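Local coordinates for beta-agarase AgaA (Microbulbifer thermotolerans, PDB 3WZ1), which hydrolyses beta-1,4-galactosidic linkages inside agarose chains, releasing neoagarotetraose as its main product, at residues 29-34 with 39-44; 66-69 with 74-77. One frame throughout, in Å; residues are numbered along the deposited sequence.

How the contacts relate
Contact 1 (29-34 with 39-44) and contact 2 (66-69 with 74-77) follow one another along the chain, and both lie in the GH16 catalytic domain. Their centres are 11 Å apart. They meet mainly at V69, and at Y68 CB, which packs against A33 O. A33 N lies 2.8 Å from V69 O, a probable hydrogen bond, and Y31 O packs on V69 CG1 at 3.3 Å. The loop of contact 1 thus runs along the outer strand of the hairpin in contact 2. Both lie away from the predicted catalytic residues E129 and E134. The nearer landmark is a bound sodium ion, about 4 Å from the side chain of N30 and about 8 Å from that of V69.

Contact 1 (29-34 with 39-44); sequences FNYEAP and STRFYE
The extended loop 29-34 approaches the start of helix 40-45 most closely where A33 faces S39, their CA atoms 4.7 Å apart, and it stands off to 7.5 Å between the CA atoms of Y31 and R41. The Y31 ring lies between the two backbones here. R41 CG sits over one face of the ring, 3.7 Å from the centroid and 15° off the normal, a CH-pi contact. With CG anti to the backbone N (chi1 177°), the R41 chain leaves the helix towards the ring. Bends at chi2 and chi3 then carry the guanidinium on alongside the ring, with one of its faces towards Y31 CD1, the two planes oblique to each other. Y31 CE2 also packs on F42 CB at 3.9 Å. A33 CB meets F42 CB at 4.0 Å and is close to S39 OG as well. S39 is the N-cap: its OG accepts from F42 N at 3.1 Å, with an N-H...O angle of 165°. The Y31 hydroxyl is hydrogen-bonded to D27. An alanine in place of Y31 is likely to leave the aliphatic part of R41 without its aromatic support and D27 without this partner. Loop and helix are therefore joined by apolar and CH-pi packing, while the polar groups of Y31 and S39 are satisfied by D27 and by the helix's own first turn.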
# COMPACT_ATOMS: atom_id res chain seq x y z
N PHE A 29 -1.47 10.90 -11.40
CA PHE A 29 -0.26 10.52 -12.13
C PHE A 29 -0.34 10.79 -13.63
O PHE A 29 0.22 10.06 -14.44
CB PHE A 29 0.10 9.05 -11.82
CG PHE A 29 0.39 8.81 -10.36
CD1 PHE A 29 1.49 9.42 -9.75
CD2 PHE A 29 -0.44 8.01 -9.58
CE1 PHE A 29 1.73 9.24 -8.42
CE2 PHE A 29 -0.19 7.83 -8.24
CZ PHE A 29 0.90 8.44 -7.66
N ASN A 30 -0.99 11.89 -13.98
CA ASN A 30 -1.07 12.31 -15.37
C ASN A 30 -0.00 13.36 -15.68
O ASN A 30 -0.27 14.53 -16.00
CB ASN A 30 -2.49 12.78 -15.70
CG ASN A 30 -3.45 11.64 -15.78
OD1 ASN A 30 -4.42 11.58 -15.02
ND2 ASN A 30 -3.19 10.70 -16.67
N TYR A 31 1.23 12.90 -15.55
CA TYR A 31 2.41 13.70 -15.89
C TYR A 31 3.54 12.74 -16.17
O TYR A 31 3.44 11.53 -15.91
CB TYR A 31 2.79 14.67 -14.76
CG TYR A 31 2.91 14.06 -13.37
CD1 TYR A 31 1.80 13.95 -12.54
CD2 TYR A 31 4.15 13.63 -12.89
CE1 TYR A 31 1.91 13.40 -11.29
CE2 TYR A 31 4.27 13.09 -11.63
CZ TYR A 31 3.16 12.97 -10.82
OH TYR A 31 3.28 12.44 -9.55
N GLU A 32 4.64 13.28 -16.71
CA GLU A 32 5.80 12.46 -17.04
C GLU A 32 6.90 12.76 -16.02
O GLU A 32 7.36 13.90 -15.90
CB GLU A 32 6.25 12.75 -18.48
CG GLU A 32 5.23 12.34 -19.53
CD GLU A 32 4.97 10.84 -19.54
OE1 GLU A 32 5.95 10.06 -19.52
OE2 GLU A 32 3.78 10.43 -19.58
N ALA A 33 7.30 11.73 -15.27
CA ALA A 33 8.41 11.83 -14.32
C ALA A 33 9.33 10.64 -14.53
O ALA A 33 9.10 9.54 -13.99
CB ALA A 33 7.90 11.89 -12.89
N PRO A 34 10.35 10.82 -15.37
CA PRO A 34 11.28 9.75 -15.65
C PRO A 34 12.00 9.22 -14.43
O PRO A 34 12.14 9.93 -13.44
CB PRO A 34 12.26 10.38 -16.65
CG PRO A 34 11.44 11.41 -17.34
CD PRO A 34 10.56 11.98 -16.28
N SER A 39 10.17 14.68 -11.77
CA SER A 39 9.62 15.92 -12.32
C SER A 39 9.23 16.87 -11.21
O SER A 39 9.10 16.48 -10.05
CB SER A 39 8.42 15.62 -13.21
OG SER A 39 7.26 15.40 -12.41
N THR A 40 9.03 18.14 -11.57
CA THR A 40 8.62 19.12 -10.59
C THR A 40 7.29 18.69 -9.93
O THR A 40 7.15 18.74 -8.71
CB THR A 40 8.47 20.51 -11.23
OG1 THR A 40 9.71 20.84 -11.88
CG2 THR A 40 8.16 21.54 -10.19
N ARG A 41 6.35 18.23 -10.74
CA ARG A 41 5.04 17.82 -10.21
C ARG A 41 5.19 16.63 -9.26
O ARG A 41 4.54 16.57 -8.22
CB ARG A 41 4.08 17.47 -11.34
CG ARG A 41 2.72 16.97 -10.85
CD ARG A 41 1.62 17.98 -11.09
NE ARG A 41 1.39 18.10 -12.53
CZ ARG A 41 0.40 17.53 -13.21
NH1 ARG A 41 -0.51 16.77 -12.61
NH2 ARG A 41 0.33 17.73 -14.53
N PHE A 42 6.04 15.68 -9.61
CA PHE A 42 6.27 14.54 -8.72
C PHE A 42 6.67 15.01 -7.33
O PHE A 42 6.12 14.59 -6.31
CB PHE A 42 7.34 13.61 -9.29
CG PHE A 42 7.70 12.47 -8.39
CD1 PHE A 42 6.96 11.30 -8.41
CD2 PHE A 42 8.79 12.55 -7.52
CE1 PHE A 42 7.29 10.24 -7.58
CE2 PHE A 42 9.13 11.50 -6.68
CZ PHE A 42 8.38 10.34 -6.72
N TYR A 43 7.64 15.91 -7.28
CA TYR A 43 8.20 16.36 -6.02
C TYR A 43 7.30 17.32 -5.22
O TYR A 43 7.58 17.60 -4.06
CB TYR A 43 9.60 16.97 -6.23
CG TYR A 43 10.67 15.96 -6.63
CD1 TYR A 43 10.98 14.87 -5.83
CD2 TYR A 43 11.44 16.14 -7.79
CE1 TYR A 43 11.97 13.96 -6.17
CE2 TYR A 43 12.44 15.24 -8.13
CZ TYR A 43 12.70 14.16 -7.31
OH TYR A 43 13.69 13.23 -7.63
N GLU A 44 6.20 17.78 -5.82
CA GLU A 44 5.24 18.56 -5.06
C GLU A 44 4.61 17.72 -3.95
O GLU A 44 4.21 18.25 -2.90
CB GLU A 44 4.13 19.11 -5.95
CG GLU A 44 4.51 20.27 -6.86
CD GLU A 44 3.39 20.58 -7.86
OE1 GLU A 44 2.20 20.32 -7.54
OE2 GLU A 44 3.68 21.03 -8.98

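Contact 2 (66-69 with 74-77)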
# COMPACT_ATOMS: atom_id res chain seq x y z
N TYR A 66 13.81 2.84 -9.91
CA TYR A 66 12.80 1.77 -10.05
C TYR A 66 11.39 2.27 -9.76
O TYR A 66 10.46 1.47 -9.64
CB TYR A 66 13.22 0.52 -9.23
CG TYR A 66 14.42 -0.14 -9.83
CD1 TYR A 66 15.68 0.47 -9.77
CD2 TYR A 66 14.31 -1.32 -10.56
CE1 TYR A 66 16.78 -0.11 -10.36
CE2 TYR A 66 15.42 -1.89 -11.17
CZ TYR A 66 16.66 -1.27 -11.05
OH TYR A 66 17.76 -1.85 -11.68
N SER A 67 11.23 3.58 -9.68
CA SER A 67 9.92 4.24 -9.77
C SER A 67 9.94 5.29 -10.87
O SER A 67 10.97 5.91 -11.13
CB SER A 67 9.57 4.89 -8.42
OG SER A 67 10.54 5.85 -8.03
N TYR A 68 8.81 5.46 -11.55
CA TYR A 68 8.66 6.50 -12.56
C TYR A 68 7.17 6.72 -12.80
O TYR A 68 6.35 5.88 -12.43
CB TYR A 68 9.40 6.16 -13.87
CG TYR A 68 8.94 4.91 -14.56
CD1 TYR A 68 9.48 3.66 -14.23
CD2 TYR A 68 7.98 4.96 -15.55
CE1 TYR A 68 9.06 2.50 -14.87
CE2 TYR A 68 7.57 3.81 -16.20
CZ TYR A 68 8.11 2.59 -15.85
OH TYR A 68 7.68 1.44 -16.50
N VAL A 69 6.85 7.84 -13.41
CA VAL A 69 5.47 8.17 -13.75
C VAL A 69 5.41 8.38 -15.25
O VAL A 69 6.15 9.21 -15.81
CB VAL A 69 4.95 9.41 -12.98
CG1 VAL A 69 3.47 9.60 -13.27
CG2 VAL A 69 5.17 9.25 -11.48
N LEU A 74 1.64 5.70 -12.13
CA LEU A 74 2.88 5.45 -11.41
C LEU A 74 3.29 4.00 -11.62
O LEU A 74 2.48 3.09 -11.47
CB LEU A 74 2.69 5.74 -9.92
CG LEU A 74 3.79 5.28 -8.95
CD1 LEU A 74 5.04 6.13 -9.09
CD2 LEU A 74 3.26 5.37 -7.54
N ALA A 75 4.57 3.80 -11.95
CA ALA A 75 5.15 2.47 -12.12
C ALA A 75 6.18 2.24 -11.04
O ALA A 75 7.06 3.08 -10.83
CB ALA A 75 5.80 2.32 -13.49
N ILE A 76 6.03 1.11 -10.36
CA ILE A 76 6.99 0.59 -9.41
C ILE A 76 7.53 -0.69 -10.03
O ILE A 76 6.80 -1.69 -10.17
CB ILE A 76 6.32 0.27 -8.07
CG1 ILE A 76 5.65 1.49 -7.44
CG2 ILE A 76 7.29 -0.42 -7.11
CD1 ILE A 76 6.60 2.63 -7.09
N THR A 77 8.82 -0.69 -10.38
CA THR A 77 9.39 -1.86 -11.04
C THR A 77 10.45 -2.54 -10.15
O THR A 77 10.61 -2.21 -8.97
CB THR A 77 9.86 -1.50 -12.46
OG1 THR A 77 10.09 -2.69 -13.23
CG2 THR A 77 11.08 -0.62 -12.43
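Y68 lays its ring over A75. The methyl CB of A75 stands 3.5 Å from the centroid of the Y68 ring and 20° off its normal, so this is a CH-pi contact over the face. The methyl is displaced towards the hydroxyl end of the ring, and its nearest atom there is Y68 CZ at 3.3 Å. The torsion explains the overlap: Y68 CG lies between the backbone N and the carbonyl carbon (chi1 60°), which swings the ring across to the neighbouring strand. T77 CG2 lies farther off, at the edge of the same ring. The T77 methyl is closer to Y66, where CG2 meets CD2 of the ring at 3.8 Å and the two side chains cross at a slant. T77 OG1 turns to T263, to which it is hydrogen-bonded.

S67, V69, L74 and I76 point to the other face of the sheet. V69 CG2 touches L74 CD1 at 3.9 Å, and I76 CD1 reaches S67 CB at 4.0 Å. L74 and I76 also pack on I236 of strand 232-239, so this face is turned to the interior.

The backbones hold the register. Y68 and A75 form a hydrogen-bonded pair: A75 N gives to Y68 O at 2.8 Å, and Y68 N gives to A75 O in return. A nearly straight bond from T77 N to Y66 O, also 2.8 Å, extends the ladder. S67-I76 and V69-L74 are the non-hydrogen-bonded pairs.

The short segments 67-69 and 74-76 run 162° apart. This is an antiparallel beta hairpin, strands 67-70 and 73-80, within the beta-jelly roll of the GH16 catalytic domain.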